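Local coordinates for protein aminotransferase class I and II (Streptococcus suis 89/1591, PDB 3OP7) that probably catalyses the pyridoxal-phosphate-dependent transfer of amino groups between amino acids and keto acids, as a fold-type I class I/II aminotransferase, at residues E11-N14 / V15-S19; V315-M319 / E320-L324. All blocks are in the same frame, centred on the assembly; numbering follows the deposited sequence.

Interaction 1: residues E11-N14 / V15-S19; sequences EWLN and VHENS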
loop_
_atom_site.group_PDB
_atom_site.type_symbol
_atom_site.label_atom_id
_atom_site.label_comp_id
_atom_site.label_asym_id
_atom_site.label_seq_id
_atom_site.Cartn_x
_atom_site.Cartn_y
_atom_site.Cartn_z
ATOM N N GLU A 11 -5.323 15.184 -7.156
ATOM C CA GLU A 11 -6.615 15.822 -7.257
ATOM C C GLU A 11 -6.775 16.379 -8.695
ATOM O O GLU A 11 -7.823 16.236 -9.324
ATOM C CB GLU A 11 -6.713 16.949 -6.214
ATOM C CG GLU A 11 -8.133 17.564 -6.068
ATOM C CD GLU A 11 -8.446 18.670 -7.093
ATOM O OE1 GLU A 11 -7.490 19.299 -7.616
ATOM O OE2 GLU A 11 -9.658 18.903 -7.394
ATOM N N TRP A 12 -5.719 17.009 -9.199
ATOM C CA TRP A 12 -5.747 17.548 -10.577
ATOM C C TRP A 12 -6.017 16.430 -11.588
ATOM O O TRP A 12 -6.927 16.567 -12.400
ATOM C CB TRP A 12 -4.419 18.218 -10.901
ATOM C CG TRP A 12 -4.277 18.596 -12.333
ATOM C CD1 TRP A 12 -3.579 17.917 -13.289
ATOM C CD2 TRP A 12 -4.784 19.773 -12.952
ATOM N NE1 TRP A 12 -3.662 18.598 -14.499
ATOM C CE2 TRP A 12 -4.404 19.735 -14.311
ATOM C CE3 TRP A 12 -5.582 20.827 -12.504
ATOM C CZ2 TRP A 12 -4.768 20.746 -15.218
ATOM C CZ3 TRP A 12 -5.928 21.837 -13.388
ATOM C CH2 TRP A 12 -5.536 21.775 -14.740
ATOM N N LEU A 13 -5.232 15.355 -11.516
ATOM C CA LEU A 13 -5.414 14.206 -12.413
ATOM C C LEU A 13 -6.785 13.542 -12.234
ATOM O O LEU A 13 -7.445 13.212 -13.239
ATOM C CB LEU A 13 -4.293 13.187 -12.285
ATOM C CG LEU A 13 -2.902 13.706 -12.649
ATOM C CD1 LEU A 13 -1.794 12.731 -12.350
ATOM C CD2 LEU A 13 -2.862 14.184 -14.152
ATOM N N ASN A 14 -7.234 13.333 -10.984
ATOM C CA ASN A 14 -8.575 12.776 -10.773
ATOM C C ASN A 14 -9.647 13.532 -11.563
ATOM O O ASN A 14 -10.524 12.926 -12.199
ATOM C CB ASN A 14 -8.977 12.811 -9.291
ATOM C CG ASN A 14 -8.288 11.761 -8.457
ATOM O OD1 ASN A 14 -7.726 10.785 -8.966
ATOM N ND2 ASN A 14 -8.316 11.961 -7.148
ATOM N N VAL A 15 -9.586 14.869 -11.521
ATOM C CA VAL A 15 -10.604 15.699 -12.158
ATOM C C VAL A 15 -10.457 15.721 -13.695
ATOM O O VAL A 15 -11.472 15.676 -14.403
ATOM C CB VAL A 15 -10.629 17.139 -11.605
ATOM C CG1 VAL A 15 -11.616 18.038 -12.400
ATOM C CG2 VAL A 15 -11.011 17.156 -10.145
ATOM N N HIS A 16 -9.229 15.718 -14.203
ATOM C CA HIS A 16 -8.986 16.077 -15.619
ATOM C C HIS A 16 -8.449 14.992 -16.545
ATOM O O HIS A 16 -8.508 15.160 -17.756
ATOM C CB HIS A 16 -8.061 17.313 -15.712
ATOM C CG HIS A 16 -8.617 18.513 -15.032
ATOM N ND1 HIS A 16 -9.777 19.133 -15.441
ATOM C CD2 HIS A 16 -8.180 19.199 -13.954
ATOM C CE1 HIS A 16 -10.033 20.148 -14.632
ATOM N NE2 HIS A 16 -9.080 20.201 -13.717
ATOM N N GLU A 17 -7.968 13.881 -16.006
ATOM C CA GLU A 17 -7.310 12.846 -16.822
ATOM C C GLU A 17 -8.250 12.283 -17.933
ATOM O O GLU A 17 -7.794 12.008 -19.056
ATOM C CB GLU A 17 -6.830 11.692 -15.939
ATOM C CG GLU A 17 -5.402 11.274 -16.174
ATOM C CD GLU A 17 -4.882 10.265 -15.090
ATOM O OE1 GLU A 17 -5.675 9.752 -14.239
ATOM O OE2 GLU A 17 -3.656 9.988 -15.102
ATOM N N ASN A 18 -9.549 12.177 -17.620
ATOM C CA ASN A 18 -10.551 11.664 -18.574
ATOM C C ASN A 18 -10.919 12.651 -19.668
ATOM O O ASN A 18 -11.624 12.298 -20.629
ATOM C CB ASN A 18 -11.842 11.294 -17.831
ATOM C CG ASN A 18 -11.719 10.004 -17.065
ATOM O OD1 ASN A 18 -10.692 9.334 -17.102
ATOM N ND2 ASN A 18 -12.806 9.626 -16.384
ATOM N N SER A 19 -10.530 13.907 -19.473
ATOM C CA SER A 19 -10.782 14.973 -20.438
ATOM C C SER A 19 -9.621 15.158 -21.416
ATOM O O SER A 19 -9.716 15.975 -22.340
ATOM C CB SER A 19 -11.028 16.294 -19.701
ATOM O OG SER A 19 -12.325 16.323 -19.132
HETATM O O HOH W 1 -10.437 12.201 -14.845
#
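His16 turns an edge onto the indole of Trp12, one helical turn earlier in helix 8-16. From its CB, 3.6 Å from Trp12 O, the imidazole is carried back along the helix, because CG lies beside the backbone N (chi1 -59°). CG stays close to the same carbonyl. CD2 makes the main contact: it sits over one face of the indole, near the rim, with Trp12 CE3 at 3.4 Å, and also lies 3.3 Å from Trp12 O. NE2 follows over the same benzo ring, 3.6 Å from Trp12 CZ3. The six-membered ring of Trp12 and the imidazole have centroids 4.2 Å apart and planes at 52°, an inclined edge-to-face pair. The pair lies against Leu324 of helix 319-330 and Leu333 of strand 332-333, so this is the packed face of the N-terminal helix.

Behind the rings the backbone closes helical turns: Val15 N donates to Glu11 O, His16 N to Trp12 O and Glu17 N to Leu13 O. On another side of the helix Glu11 and Val15 run side by side, OE2 of Glu11 3.5 Å from CG2 of Val15, while OE1 of Glu11 forms a salt bridge with Arg339. Where the chain passes into the 3-10 turn 17-19, a water donates to Asn14 O and accepts from Asn18 N. Asn14 ND2 bonds Arg245 O and Asp246 OD1 of the second subunit.

Trp12 NE1 donates to Leu334 O, which helps to hold the indole's rotation; the ring contact, led by CD2 with NE2 beside it, is mainly dispersive.

Interaction 2: residues V315-M319 / E320-L324; sequences VDMPM and EDFCL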
loop_
_atom_site.group_PDB
_atom_site.type_symbol
_atom_site.label_atom_id
_atom_site.label_comp_id
_atom_site.label_asym_id
_atom_site.label_seq_id
_atom_site.Cartn_x
_atom_site.Cartn_y
_atom_site.Cartn_z
ATOM N N VAL A 315 3.820 33.871 -19.705
ATOM C CA VAL A 315 2.470 34.416 -19.888
ATOM C C VAL A 315 1.924 34.799 -18.511
ATOM O O VAL A 315 2.036 34.029 -17.543
ATOM C CB VAL A 315 1.513 33.378 -20.535
ATOM C CG1 VAL A 315 0.083 33.964 -20.638
ATOM C CG2 VAL A 315 2.042 32.961 -21.921
ATOM N N ASP A 316 1.292 35.964 -18.440
ATOM C CA ASP A 316 0.878 36.540 -17.166
ATOM C C ASP A 316 -0.542 36.084 -16.800
ATOM O O ASP A 316 -1.521 36.845 -16.892
ATOM C CB ASP A 316 0.970 38.082 -17.223
ATOM C CG ASP A 316 0.876 38.722 -15.847
ATOM O OD1 ASP A 316 1.164 38.034 -14.854
ATOM O OD2 ASP A 316 0.521 39.919 -15.758
HETATM N N MSE A 317 -0.656 34.820 -16.415
HETATM C CA MSE A 317 -1.918 34.301 -15.909
HETATM C C MSE A 317 -1.607 33.074 -15.076
HETATM O O MSE A 317 -0.624 32.379 -15.349
HETATM C CB MSE A 317 -2.907 33.988 -17.036
HETATM C CG MSE A 317 -2.655 32.718 -17.803
HETATM SE SE MSE A 317 -3.973 32.212 -19.183
HETATM C CE MSE A 317 -5.622 31.916 -18.241
ATOM N N PRO A 318 -2.421 32.822 -14.045
ATOM C CA PRO A 318 -2.175 31.616 -13.232
ATOM C C PRO A 318 -2.096 30.358 -14.109
ATOM O O PRO A 318 -2.850 30.223 -15.083
ATOM C CB PRO A 318 -3.362 31.587 -12.270
ATOM C CG PRO A 318 -3.770 33.043 -12.136
ATOM C CD PRO A 318 -3.545 33.624 -13.524
HETATM N N MSE A 319 -1.138 29.485 -13.824
HETATM C CA MSE A 319 -0.965 28.293 -14.669
HETATM C C MSE A 319 -2.125 27.318 -14.543
HETATM O O MSE A 319 -2.376 26.520 -15.470
HETATM C CB MSE A 319 0.355 27.567 -14.361
HETATM C CG MSE A 319 1.565 28.231 -14.976
HETATM SE SE MSE A 319 1.485 28.361 -16.914
HETATM C CE MSE A 319 1.151 30.249 -17.013
ATOM N N GLU A 320 -2.813 27.311 -13.403
ATOM C CA GLU A 320 -3.991 26.441 -13.291
ATOM C C GLU A 320 -5.048 26.901 -14.305
ATOM O O GLU A 320 -5.628 26.088 -15.016
ATOM C CB GLU A 320 -4.536 26.399 -11.866
ATOM C CG GLU A 320 -5.854 25.613 -11.713
ATOM C CD GLU A 320 -5.794 24.444 -10.719
ATOM O OE1 GLU A 320 -4.753 24.172 -10.104
ATOM O OE2 GLU A 320 -6.829 23.745 -10.606
ATOM N N ASP A 321 -5.273 28.204 -14.418
ATOM C CA ASP A 321 -6.207 28.704 -15.412
ATOM C C ASP A 321 -5.681 28.409 -16.848
ATOM O O ASP A 321 -6.451 28.008 -17.743
ATOM C CB ASP A 321 -6.403 30.217 -15.261
ATOM C CG ASP A 321 -7.078 30.638 -13.931
ATOM O OD1 ASP A 321 -7.526 29.801 -13.129
ATOM O OD2 ASP A 321 -7.188 31.867 -13.715
ATOM N N PHE A 322 -4.379 28.614 -17.064
ATOM C CA PHE A 322 -3.759 28.382 -18.374
ATOM C C PHE A 322 -3.946 26.928 -18.792
ATOM O O PHE A 322 -4.355 26.627 -19.911
ATOM C CB PHE A 322 -2.278 28.694 -18.277
ATOM C CG PHE A 322 -1.503 28.480 -19.544
ATOM C CD1 PHE A 322 -0.955 27.240 -19.842
ATOM C CD2 PHE A 322 -1.249 29.534 -20.392
ATOM C CE1 PHE A 322 -0.201 27.055 -20.989
ATOM C CE2 PHE A 322 -0.496 29.358 -21.552
ATOM C CZ PHE A 322 0.027 28.128 -21.847
ATOM N N CYS A 323 -3.618 26.020 -17.889
ATOM C CA CYS A 323 -3.766 24.604 -18.187
ATOM C C CYS A 323 -5.224 24.136 -18.344
ATOM O O CYS A 323 -5.492 23.237 -19.144
ATOM C CB CYS A 323 -3.071 23.758 -17.126
ATOM S SG CYS A 323 -1.241 23.870 -17.202
ATOM N N LEU A 324 -6.147 24.713 -17.569
ATOM C CA LEU A 324 -7.582 24.411 -17.722
ATOM C C LEU A 324 -8.067 24.845 -19.104
ATOM O O LEU A 324 -8.792 24.120 -19.786
ATOM C CB LEU A 324 -8.423 25.119 -16.649
ATOM C CG LEU A 324 -8.356 24.615 -15.190
ATOM C CD1 LEU A 324 -8.937 25.703 -14.241
ATOM C CD2 LEU A 324 -9.084 23.281 -15.041
#
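Phe322 is flanked by two selenomethionines, Met317 from the loop and Met319 from the first turn of helix 319-330, and this is the tight part of the contact. SE of Met319 stands 4.4 Å from the centroid of the Phe322 ring, oblique to it, and the two side chains run alongside each other, with CE of Met319 4.0 Å from CB of Phe322. Met317 instead crosses Phe322 at about a right angle, its SE at the ring edge, 79° off the normal, and 4.0 Å from Phe322 CD2. Met317 and Met319 thus both make Met-aromatic contacts. A bend at chi3 (-63°) brings CE of Met317 to 3.5 Å from CB of Asp321. Phe367, edge-to-face with Phe322, and Leu368 add helix 354-368 to this core; Val315 is a marginal neighbour on that side.

The solvent side involves few atoms: the ring edge of exposed Pro318 meets one carboxylate oxygen, OD2 of Asp321. Pro318 occupies the N-cap position, and its O accepts Phe322 N; one residue on, Met319 O accepts Cys323 N.

The chalcogen, selenium here in place of methionine sulfur, is polarisable, which suits dispersion with the ring, while hydrogen bonds secure the backbone of the first helical turn.

How the interactions relate
Interaction 1 comes first along the chain, in the N-terminal helix 8-16; interaction 2 follows some 300 residues later, where the loop after strand 309-313 enters helix 319-330. They are nonetheless about 16 Å apart, centre to centre, on the same side of the chain's centre, and the two helices touch: CE1 of His16 lies 3.3 Å from CD2 of Leu324, and CZ2 of Trp12 lies 3.9 Å from CB of Cys323. Arg339 joins them electrostatically, bridging to Glu11 and Glu320. The N-terminal helix thereby ties the start of the chain to the C-terminal part that carries the four-stranded antiparallel sheet, consistent with the small domain of fold-type I aminotransferases.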